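Local coordinates for protein xylosidase (Xanthomonas axonopodis pv. citri, PDB 6XN2) that probably hydrolyses xylosidic bonds in xylo-oligosaccharides as a family 43 glycoside hydrolase and holds xylopyranose in its active-site pocket, at residues Tyr61-His66 with Tyr86-Met91; Ala49-His54 with Arg335-Ala340; Pro41-Leu46 with Ala96-Leu101; Asp82-His87 with Val104-Asp109. One frame throughout, in Å; residues are numbered along the deposited sequence.

Contact 1: residues Tyr61-His66 with Tyr86-Met91; sequences YIYPSH and YHVLRM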
# COMPACT_ATOMS: atom_id res chain seq x y z
N TYR A 61 -12.42 -7.15 -4.75
CA TYR A 61 -12.51 -5.70 -4.93
C TYR A 61 -11.13 -5.08 -4.83
O TYR A 61 -10.33 -5.46 -3.98
CB TYR A 61 -13.44 -5.09 -3.88
CG TYR A 61 -14.89 -5.41 -4.12
CD1 TYR A 61 -15.45 -6.59 -3.65
CD2 TYR A 61 -15.70 -4.54 -4.83
CE1 TYR A 61 -16.78 -6.89 -3.88
CE2 TYR A 61 -17.04 -4.83 -5.07
CZ TYR A 61 -17.57 -6.00 -4.59
OH TYR A 61 -18.90 -6.29 -4.84
N ILE A 62 -10.83 -4.14 -5.72
CA ILE A 62 -9.55 -3.45 -5.68
C ILE A 62 -9.77 -1.97 -5.42
O ILE A 62 -10.63 -1.33 -6.05
CB ILE A 62 -8.77 -3.64 -6.99
CG1 ILE A 62 -8.72 -5.12 -7.37
CG2 ILE A 62 -7.37 -3.05 -6.87
CD1 ILE A 62 -8.19 -5.36 -8.77
N TYR A 63 -9.00 -1.42 -4.48
CA TYR A 63 -9.09 -0.01 -4.13
C TYR A 63 -7.75 0.64 -4.45
O TYR A 63 -6.82 0.60 -3.64
CB TYR A 63 -9.46 0.16 -2.65
CG TYR A 63 -10.78 -0.51 -2.31
CD1 TYR A 63 -10.84 -1.87 -2.01
CD2 TYR A 63 -11.97 0.21 -2.30
CE1 TYR A 63 -12.05 -2.50 -1.72
CE2 TYR A 63 -13.18 -0.41 -2.01
CZ TYR A 63 -13.22 -1.76 -1.73
OH TYR A 63 -14.43 -2.38 -1.44
N PRO A 64 -7.63 1.19 -5.66
CA PRO A 64 -6.39 1.84 -6.09
C PRO A 64 -6.48 3.36 -6.02
O PRO A 64 -7.58 3.89 -5.79
CB PRO A 64 -6.24 1.36 -7.53
CG PRO A 64 -7.69 1.29 -8.01
CD PRO A 64 -8.56 0.99 -6.79
N SER A 65 -5.35 4.05 -6.18
CA SER A 65 -5.36 5.49 -6.44
C SER A 65 -5.74 5.73 -7.89
O SER A 65 -5.69 4.81 -8.71
CB SER A 65 -3.99 6.11 -6.16
OG SER A 65 -3.62 5.90 -4.81
N HIS A 66 -6.09 6.97 -8.21
CA HIS A 66 -6.49 7.34 -9.59
C HIS A 66 -5.60 8.48 -10.07
O HIS A 66 -5.88 9.58 -9.74
CB HIS A 66 -7.95 7.76 -9.65
CG HIS A 66 -8.37 8.14 -11.03
ND1 HIS A 66 -9.54 8.76 -11.30
CD2 HIS A 66 -7.76 7.97 -12.21
CE1 HIS A 66 -9.64 8.98 -12.59
NE2 HIS A 66 -8.57 8.51 -13.16
N TYR A 86 -11.27 8.48 -5.95
CA TYR A 86 -11.05 7.08 -5.94
C TYR A 86 -12.12 6.32 -6.67
O TYR A 86 -13.26 6.64 -6.61
CB TYR A 86 -11.02 6.55 -4.50
CG TYR A 86 -9.92 7.09 -3.65
CD1 TYR A 86 -8.62 6.92 -4.01
CD2 TYR A 86 -10.19 7.74 -2.50
CE1 TYR A 86 -7.62 7.42 -3.25
CE2 TYR A 86 -9.19 8.24 -1.73
CZ TYR A 86 -7.90 8.08 -2.11
OH TYR A 86 -6.90 8.59 -1.36
N HIS A 87 -11.67 5.31 -7.38
CA HIS A 87 -12.61 4.36 -8.01
C HIS A 87 -12.51 3.03 -7.28
O HIS A 87 -11.58 2.83 -6.54
CB HIS A 87 -12.27 4.12 -9.47
CG HIS A 87 -12.65 5.24 -10.37
ND1 HIS A 87 -13.41 5.05 -11.47
CD2 HIS A 87 -12.35 6.53 -10.34
CE1 HIS A 87 -13.57 6.19 -12.08
NE2 HIS A 87 -12.94 7.10 -11.41
N VAL A 88 -13.46 2.16 -7.52
CA VAL A 88 -13.39 0.81 -7.01
C VAL A 88 -13.44 -0.16 -8.18
O VAL A 88 -14.22 -0.00 -9.03
CB VAL A 88 -14.48 0.50 -6.00
CG1 VAL A 88 -14.39 -0.92 -5.54
CG2 VAL A 88 -14.35 1.42 -4.82
N LEU A 89 -12.56 -1.13 -8.23
CA LEU A 89 -12.55 -2.12 -9.29
C LEU A 89 -12.95 -3.49 -8.74
O LEU A 89 -12.78 -3.75 -7.56
CB LEU A 89 -11.17 -2.19 -9.95
CG LEU A 89 -10.53 -0.85 -10.31
CD1 LEU A 89 -9.09 -1.03 -10.82
CD2 LEU A 89 -11.36 -0.11 -11.34
N ARG A 90 -13.48 -4.35 -9.59
CA ARG A 90 -13.88 -5.68 -9.14
C ARG A 90 -13.56 -6.78 -10.15
O ARG A 90 -13.71 -6.60 -11.36
CB ARG A 90 -15.39 -5.69 -8.82
CG ARG A 90 -15.92 -7.06 -8.38
CD ARG A 90 -17.38 -6.97 -7.96
NE ARG A 90 -18.23 -6.56 -9.08
CZ ARG A 90 -19.39 -5.93 -8.95
NH1 ARG A 90 -19.86 -5.63 -7.74
NH2 ARG A 90 -20.09 -5.60 -10.03
N MET A 91 -13.13 -7.92 -9.63
CA MET A 91 -13.13 -9.17 -10.39
C MET A 91 -14.14 -10.09 -9.74
O MET A 91 -13.96 -10.50 -8.60
CB MET A 91 -11.74 -9.81 -10.42
CG MET A 91 -10.74 -9.06 -11.27
SD MET A 91 -9.11 -9.82 -11.22
CE MET A 91 -9.45 -11.40 -11.99
O HOH W 1 -9.91 3.07 -4.23
O HOH W 2 -9.07 4.64 -8.03

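Contact 2: residues Ala49-His54 with Arg335-Ala340; sequences ADPSAH and RSIKMA. With XYP (beta-D-xylopyranose), chain E.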
# COMPACT_ATOMS: atom_id res chain seq x y z
N ALA A 49 -3.07 3.26 -9.53
CA ALA A 49 -1.86 2.93 -8.78
C ALA A 49 -2.20 2.38 -7.41
O ALA A 49 -3.36 2.37 -7.01
CB ALA A 49 -0.97 4.16 -8.65
N ASP A 50 -1.18 1.92 -6.68
CA ASP A 50 -1.31 1.52 -5.28
C ASP A 50 -2.48 0.57 -5.02
O ASP A 50 -3.38 0.90 -4.23
CB ASP A 50 -1.48 2.76 -4.41
CG ASP A 50 -0.54 3.90 -4.81
OD1 ASP A 50 0.66 3.65 -5.04
OD2 ASP A 50 -1.02 5.04 -4.89
N PRO A 51 -2.49 -0.60 -5.67
CA PRO A 51 -3.69 -1.44 -5.57
C PRO A 51 -3.84 -2.12 -4.20
O PRO A 51 -2.92 -2.79 -3.75
CB PRO A 51 -3.48 -2.47 -6.67
CG PRO A 51 -1.99 -2.60 -6.76
CD PRO A 51 -1.42 -1.24 -6.46
N SER A 52 -5.00 -2.00 -3.59
CA SER A 52 -5.27 -2.70 -2.36
C SER A 52 -6.38 -3.68 -2.66
O SER A 52 -7.49 -3.31 -2.82
CB SER A 52 -5.68 -1.72 -1.29
OG SER A 52 -4.58 -1.06 -0.73
N ALA A 53 -6.03 -4.95 -2.72
CA ALA A 53 -7.01 -5.99 -3.11
C ALA A 53 -7.61 -6.67 -1.89
O ALA A 53 -6.89 -7.01 -0.99
CB ALA A 53 -6.36 -6.99 -4.00
N HIS A 54 -8.92 -6.85 -1.93
CA HIS A 54 -9.63 -7.54 -0.84
C HIS A 54 -10.70 -8.46 -1.42
O HIS A 54 -11.20 -8.17 -2.47
CB HIS A 54 -10.31 -6.52 0.06
CG HIS A 54 -9.36 -5.70 0.86
ND1 HIS A 54 -9.05 -6.01 2.14
CD2 HIS A 54 -8.67 -4.59 0.56
CE1 HIS A 54 -8.20 -5.13 2.59
NE2 HIS A 54 -7.95 -4.27 1.65
N ARG A 335 0.38 5.80 -13.71
CA ARG A 335 0.61 4.40 -13.62
C ARG A 335 -0.55 3.53 -14.04
O ARG A 335 -1.61 4.01 -14.24
CB ARG A 335 0.96 4.15 -12.15
CG ARG A 335 2.12 5.01 -11.67
CD ARG A 335 2.28 5.14 -10.16
NE ARG A 335 1.35 6.06 -9.59
CZ ARG A 335 1.42 6.53 -8.36
NH1 ARG A 335 2.35 6.14 -7.54
NH2 ARG A 335 0.52 7.37 -7.94
N SER A 336 -0.41 2.23 -13.92
CA SER A 336 -1.49 1.27 -14.12
C SER A 336 -1.26 0.08 -13.21
O SER A 336 -0.13 -0.40 -13.09
CB SER A 336 -1.57 0.82 -15.59
OG SER A 336 -0.60 -0.19 -15.83
N ILE A 337 -2.31 -0.42 -12.58
CA ILE A 337 -2.14 -1.55 -11.69
C ILE A 337 -2.13 -2.88 -12.44
O ILE A 337 -2.66 -3.00 -13.55
CB ILE A 337 -3.22 -1.59 -10.59
CG1 ILE A 337 -4.60 -1.91 -11.18
CG2 ILE A 337 -3.19 -0.28 -9.78
CD1 ILE A 337 -5.61 -2.39 -10.14
N LYS A 338 -1.50 -3.87 -11.82
CA LYS A 338 -1.28 -5.17 -12.42
C LYS A 338 -1.44 -6.25 -11.36
O LYS A 338 -1.42 -5.95 -10.16
CB LYS A 338 0.11 -5.25 -13.04
CG LYS A 338 0.37 -4.26 -14.16
CD LYS A 338 1.80 -4.41 -14.68
CE LYS A 338 1.92 -3.89 -16.11
NZ LYS A 338 3.29 -4.15 -16.65
N MET A 339 -1.55 -7.49 -11.75
CA MET A 339 -1.58 -8.60 -10.81
C MET A 339 -0.77 -9.76 -11.33
O MET A 339 -0.60 -9.89 -12.48
CB MET A 339 -2.98 -9.06 -10.49
CG MET A 339 -3.68 -9.75 -11.61
SD MET A 339 -5.44 -9.93 -11.31
CE MET A 339 -5.40 -11.01 -9.94
N ALA A 340 -0.28 -10.59 -10.42
CA ALA A 340 0.49 -11.77 -10.71
C ALA A 340 0.35 -12.83 -9.64
O ALA A 340 0.23 -12.53 -8.50
CB ALA A 340 1.94 -11.41 -10.89
O1 XYP E . 4.89 8.17 -2.85
C1 XYP E . 3.81 7.50 -3.47
C2 XYP E . 2.79 7.14 -2.40
C3 XYP E . 1.46 6.80 -2.98
C4 XYP E . 1.04 7.85 -3.99
C5 XYP E . 2.11 7.98 -5.03
O2 XYP E . 3.19 6.03 -1.61
O3 XYP E . 0.63 6.83 -1.85
O4 XYP E . -0.13 7.45 -4.63
O5 XYP E . 3.32 8.37 -4.45

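Contact 3: residues Pro41-Leu46 with Ala96-Leu101; sequences PLVTHL and AAVEDL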
# COMPACT_ATOMS: atom_id res chain seq x y z
N PRO A 41 -1.77 -4.36 -17.88
CA PRO A 41 -2.56 -3.46 -17.08
C PRO A 41 -3.98 -4.00 -16.92
O PRO A 41 -4.61 -4.34 -17.88
CB PRO A 41 -2.60 -2.22 -17.90
CG PRO A 41 -1.50 -2.31 -18.85
CD PRO A 41 -1.27 -3.73 -19.09
N LEU A 42 -4.46 -4.10 -15.70
CA LEU A 42 -5.78 -4.63 -15.46
C LEU A 42 -6.81 -3.72 -16.02
O LEU A 42 -7.88 -4.13 -16.35
CB LEU A 42 -6.02 -4.78 -13.97
CG LEU A 42 -5.20 -5.86 -13.34
CD1 LEU A 42 -5.31 -5.81 -11.85
CD2 LEU A 42 -5.62 -7.20 -13.87
N VAL A 43 -6.50 -2.45 -16.13
CA VAL A 43 -7.37 -1.48 -16.75
C VAL A 43 -6.55 -0.47 -17.50
O VAL A 43 -5.46 -0.20 -17.15
CB VAL A 43 -8.28 -0.71 -15.81
CG1 VAL A 43 -9.46 -1.52 -15.36
CG2 VAL A 43 -7.51 -0.16 -14.66
N THR A 44 -7.10 0.08 -18.57
CA THR A 44 -6.38 1.03 -19.35
C THR A 44 -7.13 2.27 -19.65
O THR A 44 -6.58 3.14 -20.22
CB THR A 44 -5.98 0.51 -20.73
OG1 THR A 44 -7.14 0.09 -21.42
CG2 THR A 44 -5.06 -0.60 -20.61
N HIS A 45 -8.38 2.37 -19.26
CA HIS A 45 -9.14 3.57 -19.55
C HIS A 45 -8.92 4.70 -18.58
O HIS A 45 -9.37 5.78 -18.79
CB HIS A 45 -10.61 3.28 -19.70
CG HIS A 45 -11.24 2.68 -18.49
ND1 HIS A 45 -11.05 1.38 -18.13
CD2 HIS A 45 -12.06 3.21 -17.57
CE1 HIS A 45 -11.73 1.12 -17.04
NE2 HIS A 45 -12.35 2.22 -16.68
N LEU A 46 -8.24 4.40 -17.49
CA LEU A 46 -7.85 5.37 -16.52
C LEU A 46 -6.54 4.92 -15.90
O LEU A 46 -6.23 3.78 -15.91
CB LEU A 46 -8.94 5.56 -15.49
CG LEU A 46 -9.07 4.65 -14.31
CD1 LEU A 46 -10.02 5.27 -13.32
CD2 LEU A 46 -9.61 3.32 -14.73
N ALA A 96 -11.64 -13.28 -14.24
CA ALA A 96 -12.68 -12.45 -14.82
C ALA A 96 -12.13 -11.13 -15.36
O ALA A 96 -11.06 -10.67 -14.94
CB ALA A 96 -13.77 -12.17 -13.80
N ALA A 97 -12.86 -10.53 -16.29
CA ALA A 97 -12.55 -9.17 -16.72
C ALA A 97 -12.71 -8.21 -15.54
O ALA A 97 -13.56 -8.42 -14.67
CB ALA A 97 -13.44 -8.77 -17.88
N VAL A 98 -11.89 -7.16 -15.50
CA VAL A 98 -11.94 -6.18 -14.42
C VAL A 98 -12.99 -5.11 -14.67
O VAL A 98 -12.98 -4.46 -15.72
CB VAL A 98 -10.58 -5.51 -14.22
CG1 VAL A 98 -10.70 -4.34 -13.25
CG2 VAL A 98 -9.56 -6.52 -13.72
N GLU A 99 -13.89 -4.91 -13.71
CA GLU A 99 -14.94 -3.91 -13.84
C GLU A 99 -14.54 -2.62 -13.14
O GLU A 99 -14.04 -2.65 -12.02
CB GLU A 99 -16.26 -4.40 -13.24
CG GLU A 99 -16.53 -5.89 -13.38
CD GLU A 99 -17.68 -6.35 -12.49
OE1 GLU A 99 -17.49 -7.34 -11.76
OE2 GLU A 99 -18.76 -5.72 -12.53
N ASP A 100 -14.85 -1.49 -13.74
CA ASP A 100 -14.64 -0.20 -13.14
C ASP A 100 -15.99 0.15 -12.56
O ASP A 100 -16.89 0.49 -13.27
CB ASP A 100 -14.24 0.83 -14.17
CG ASP A 100 -13.97 2.20 -13.57
OD1 ASP A 100 -14.27 2.43 -12.42
OD2 ASP A 100 -13.44 3.03 -14.27
N LEU A 101 -16.12 0.10 -11.26
CA LEU A 101 -17.40 0.35 -10.60
C LEU A 101 -17.64 1.85 -10.41
O LEU A 101 -18.63 2.25 -9.81
CB LEU A 101 -17.46 -0.38 -9.26
CG LEU A 101 -17.41 -1.91 -9.39
CD1 LEU A 101 -17.59 -2.59 -8.04
CD2 LEU A 101 -18.47 -2.37 -10.36

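Contact 4: residues Asp82-His87 with Val104-Asp109; sequences DMADYH and VLHVRD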
# COMPACT_ATOMS: atom_id res chain seq x y z
N ASP A 82 -1.22 14.52 -8.00
CA ASP A 82 -2.34 15.36 -7.64
C ASP A 82 -3.68 14.68 -7.74
O ASP A 82 -4.63 15.25 -8.21
CB ASP A 82 -2.36 16.55 -8.57
CG ASP A 82 -3.07 17.73 -7.99
OD1 ASP A 82 -3.18 17.83 -6.77
OD2 ASP A 82 -3.52 18.57 -8.78
N MET A 83 -3.76 13.46 -7.28
CA MET A 83 -5.00 12.71 -7.34
C MET A 83 -6.11 13.35 -6.51
O MET A 83 -5.85 13.94 -5.50
CB MET A 83 -4.70 11.29 -6.99
CG MET A 83 -3.56 10.77 -7.81
SD MET A 83 -1.98 10.81 -7.03
CE MET A 83 -2.08 9.26 -6.22
N ALA A 84 -7.36 13.20 -6.95
CA ALA A 84 -8.46 13.86 -6.26
C ALA A 84 -9.62 12.92 -5.93
O ALA A 84 -10.56 13.32 -5.26
CB ALA A 84 -8.98 15.02 -7.11
N ASP A 85 -9.55 11.70 -6.43
CA ASP A 85 -10.73 10.81 -6.29
C ASP A 85 -10.32 9.34 -6.29
O ASP A 85 -9.21 9.03 -6.62
CB ASP A 85 -11.69 11.07 -7.44
CG ASP A 85 -11.18 10.53 -8.76
OD1 ASP A 85 -11.46 9.41 -9.04
OD2 ASP A 85 -10.51 11.26 -9.47
N TYR A 86 -11.27 8.48 -5.95
CA TYR A 86 -11.05 7.08 -5.94
C TYR A 86 -12.12 6.32 -6.67
O TYR A 86 -13.26 6.64 -6.61
CB TYR A 86 -11.02 6.55 -4.50
CG TYR A 86 -9.92 7.09 -3.65
CD1 TYR A 86 -8.62 6.92 -4.01
CD2 TYR A 86 -10.19 7.74 -2.50
CE1 TYR A 86 -7.62 7.42 -3.25
CE2 TYR A 86 -9.19 8.24 -1.73
CZ TYR A 86 -7.90 8.08 -2.11
OH TYR A 86 -6.90 8.59 -1.36
N HIS A 87 -11.67 5.31 -7.38
CA HIS A 87 -12.61 4.36 -8.01
C HIS A 87 -12.51 3.03 -7.28
O HIS A 87 -11.58 2.83 -6.54
CB HIS A 87 -12.27 4.12 -9.47
CG HIS A 87 -12.65 5.24 -10.37
ND1 HIS A 87 -13.41 5.05 -11.47
CD2 HIS A 87 -12.35 6.53 -10.34
CE1 HIS A 87 -13.57 6.19 -12.08
NE2 HIS A 87 -12.94 7.10 -11.41
N VAL A 104 -15.99 6.73 -6.35
CA VAL A 104 -16.69 6.54 -5.10
C VAL A 104 -16.45 7.56 -4.02
O VAL A 104 -17.11 7.54 -3.04
CB VAL A 104 -16.47 5.14 -4.52
CG1 VAL A 104 -16.83 4.08 -5.49
CG2 VAL A 104 -15.06 4.96 -4.05
N LEU A 105 -15.49 8.43 -4.23
CA LEU A 105 -15.14 9.46 -3.29
C LEU A 105 -14.30 10.49 -3.99
O LEU A 105 -13.43 10.15 -4.74
CB LEU A 105 -14.37 8.91 -2.10
CG LEU A 105 -13.94 9.89 -1.02
CD1 LEU A 105 -15.13 10.59 -0.41
CD2 LEU A 105 -13.09 9.27 0.04
N HIS A 106 -14.60 11.75 -3.72
CA HIS A 106 -13.84 12.88 -4.29
C HIS A 106 -13.40 13.76 -3.14
O HIS A 106 -14.13 13.86 -2.19
CB HIS A 106 -14.68 13.64 -5.32
CG HIS A 106 -13.90 14.57 -6.16
ND1 HIS A 106 -13.52 15.81 -5.74
CD2 HIS A 106 -13.43 14.47 -7.41
CE1 HIS A 106 -12.82 16.40 -6.67
NE2 HIS A 106 -12.76 15.61 -7.70
N VAL A 107 -12.27 14.44 -3.29
CA VAL A 107 -11.67 15.32 -2.25
C VAL A 107 -12.58 16.50 -1.91
O VAL A 107 -12.52 16.97 -0.81
CB VAL A 107 -10.27 15.79 -2.67
CG1 VAL A 107 -10.33 16.76 -3.82
CG2 VAL A 107 -9.50 16.36 -1.49
N ARG A 108 -13.45 16.93 -2.82
CA ARG A 108 -14.44 17.99 -2.56
C ARG A 108 -15.42 17.58 -1.44
O ARG A 108 -15.94 18.48 -0.81
CB ARG A 108 -15.14 18.35 -3.87
CG ARG A 108 -16.28 17.42 -4.24
CD ARG A 108 -17.10 17.93 -5.39
NE ARG A 108 -16.28 18.11 -6.57
CZ ARG A 108 -16.26 17.25 -7.54
NH1 ARG A 108 -15.49 17.43 -8.59
NH2 ARG A 108 -17.03 16.19 -7.45
N ASP A 109 -15.68 16.29 -1.22
CA ASP A 109 -16.58 15.79 -0.16
C ASP A 109 -15.79 15.40 1.09
O ASP A 109 -16.37 14.84 1.98
CB ASP A 109 -17.47 14.68 -0.70
CG ASP A 109 -18.38 15.20 -1.79
OD1 ASP A 109 -18.93 16.26 -1.61
OD2 ASP A 109 -18.49 14.54 -2.80

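Contact 1: residues Tyr61-His66 with Tyr86-Met91
Arg-90 runs alongside the ring of Tyr-61 where the two middle strands of an antiparallel four-stranded sheet meet, a blade of the five-bladed beta-propeller known for GH43 enzymes. From its CB, which brushes the CD2/CE2 side of the ring, the arginine climbs to CG, set over the ring face toward the rim in a CH-pi contact 4.2 Å from the Tyr-61 ring centroid. Arg-90 CD follows, 3.5 Å from Tyr-61 CZ. A bend at chi3 (63°) then swings the guanidinium to the phenol end, where Arg-90 NH1 donates to Tyr-61 OH at 3.1 Å (159°). The hydroxyl lies in the guanidinium plane, which stands 75° from the ring. NH2 turns to Glu-99 on the next strand, so two partners fix the rotation of this group.

One residue further, Ile-62 and Leu-89 form the hydrogen-bonded pair: Ile-62 N reaches Leu-89 O at 2.7 Å, and Leu-89 N returns to Ile-62 O at 2.9 Å. On the face of the sheet that carries Tyr-61, both methyls of Val-88 lie beside the Tyr-63 ring, CG2 at 3.6 Å from Tyr-63 CE2. Beyond Tyr-63 direct backbone pairing gives way to water. Two molecules donate to Pro-64 O; one also donates to His-87 O, and the other accepts from His-87 N at 2.8 Å.

Contact 2: residues Ala49-His54 with Arg335-Ala340
The Ala-49 methyl lies over one face of the Arg-335 guanidinium, nearer its rim than its centre. A bend at chi3 (-78°) turns the edge of that group to the sugar in the xylose-binding pocket: XYP C5 lies at this edge, in the guanidinium plane, and NH2 adds a weak hydrogen bond to XYP O4. The same hydroxyl donates to Asp-50 OD2 at 2.6 Å, an oxygen also hydrogen-bonded to Ser-65 OG; Asp-170, Glu-257 and Ala-119 bond the sugar too. Asp-50 and Arg-335 themselves meet only by charge. Asp-50 OD1 stands 3.9 Å from Arg-335 NH1 and well outside the guanidinium plane, a long salt bridge with no N-H aimed at it. Asp-67, paired with NE, and Thr-306, bonded to NH1, hold the arginine in place.

Away from the sugar the contact turns apolar. The Ile-337 and Pro-51 side chains pass each other heading opposite ways, CG2 of Ile-337 coming 3.8 Å from Pro-51 CB and also touching the backbone of Ala-49. Strand 47-56, an edge of the first four-stranded sheet, meets strand 336-342, an edge of the last three-stranded one, and Ile-62, Pro-64 and Leu-89 of strands 59-67 and 85-91 also touch Ile-337.

Contact 3: residues Pro41-Leu46 with Ala96-Leu101
His-45 holds CG between its backbone N and carbonyl carbon (chi1 59°), and Asp-100 extends CG opposite its own N (chi1 -178°); these two settings bring imidazole and carboxylate together. His-45 NE2 donates to Asp-100 OD2 at 2.8 Å with an angle of 154° at the hydrogen. The oxygen lies close to the ring plane and offers its anti lone pair. Leu-46 CD2 lies over one face of the imidazole, toward its rim, and also comes 3.9 Å from Asp-100 OD2. The other carboxylate oxygen, OD1, is gripped by His-87 ND1 and Gly-102 N, so the aspartate is tied from both ends and probably stays negatively charged.

Beside this polar link Val-98 packs with its two methyls on different neighbours. Its CG1 meets Val-43 CG1 at 3.7 Å, and its CG2 touches Leu-42 CB at 4.0 Å; in both pairs the side chains meet roughly perpendicular. Leu-42 O sits 3.7 Å from Val-98 CB. The contact lies near the protein surface, where the irregular run between helix 29-36 and strand 47-56 passes the start of edge strand 99-106. Leu-42 makes a backbone hydrogen bond with Ile-337 of strand 336-342, while Val-98 also rests on Leu-89 and Met-91 of strand 85-91.

Contact 4: residues Asp82-His87 with Val104-Asp109
Ala-84 O accepts one hydrogen bond across the contact, from Val-107 N at 2.8 Å; His-106 CA-H approaches it as well, and it lies over the centre of the His-106 ring. Arg-108 NH1 lies over the opposite face toward the rim, with His-106 ND1 over the centre of the guanidinium. The same ND1 accepts Arg-108 N in the ring plane at 3.1 Å (174°), which fixes the ring's rotation. The Ala-84 methyl packs against Val-107 CG1 at 4.0 Å.

Farther along, Val-104 N donates almost straight to Tyr-86 O at 2.7 Å, and Tyr-86 N reaches Leu-105 O at 3.0 Å. Leu-105 lies beside Tyr-86 and points the same way, its CD2 near the ring plane at the edge, 4.1 Å from Tyr-86 CD2. On the other face Asp-85 CB approaches His-106 CD2 at 3.8 Å; chi1 of 72° sets Asp-85 CG between backbone N and carbonyl carbon, leading the carboxylate away from His-106 toward His-66. Met-83, just before the strand, touches the bound xylose. The whole is the open end of the antiparallel beta hairpin 85-91/99-106, the third and fourth strands of the four-stranded propeller blade, with 99-106 at its edge and running into a 3-10 turn at 107-109.

Overall arrangement
From the N terminus the chain passes 41-46, 49-54 and 61-66 before any contact closes. Contact 1 is the first to close, at 86-91, and lies nested within contact 3, which shuts at 96-101. Contact 4 opens at 82-87, on the residues where contact 1 ends, and closes at 104-109, so it crosses contact 3. Contact 2 closes last, at 335-340: it encloses contacts 1 and 4 and crosses contact 3. Contacts 1 and 4 join successive strands of the first sheet, contact 3 fastens the preceding loop to that sheet's far edge, and contact 2 joins the first sheet to the last beside the xylose pocket, consistent with the place where the propeller ring closes.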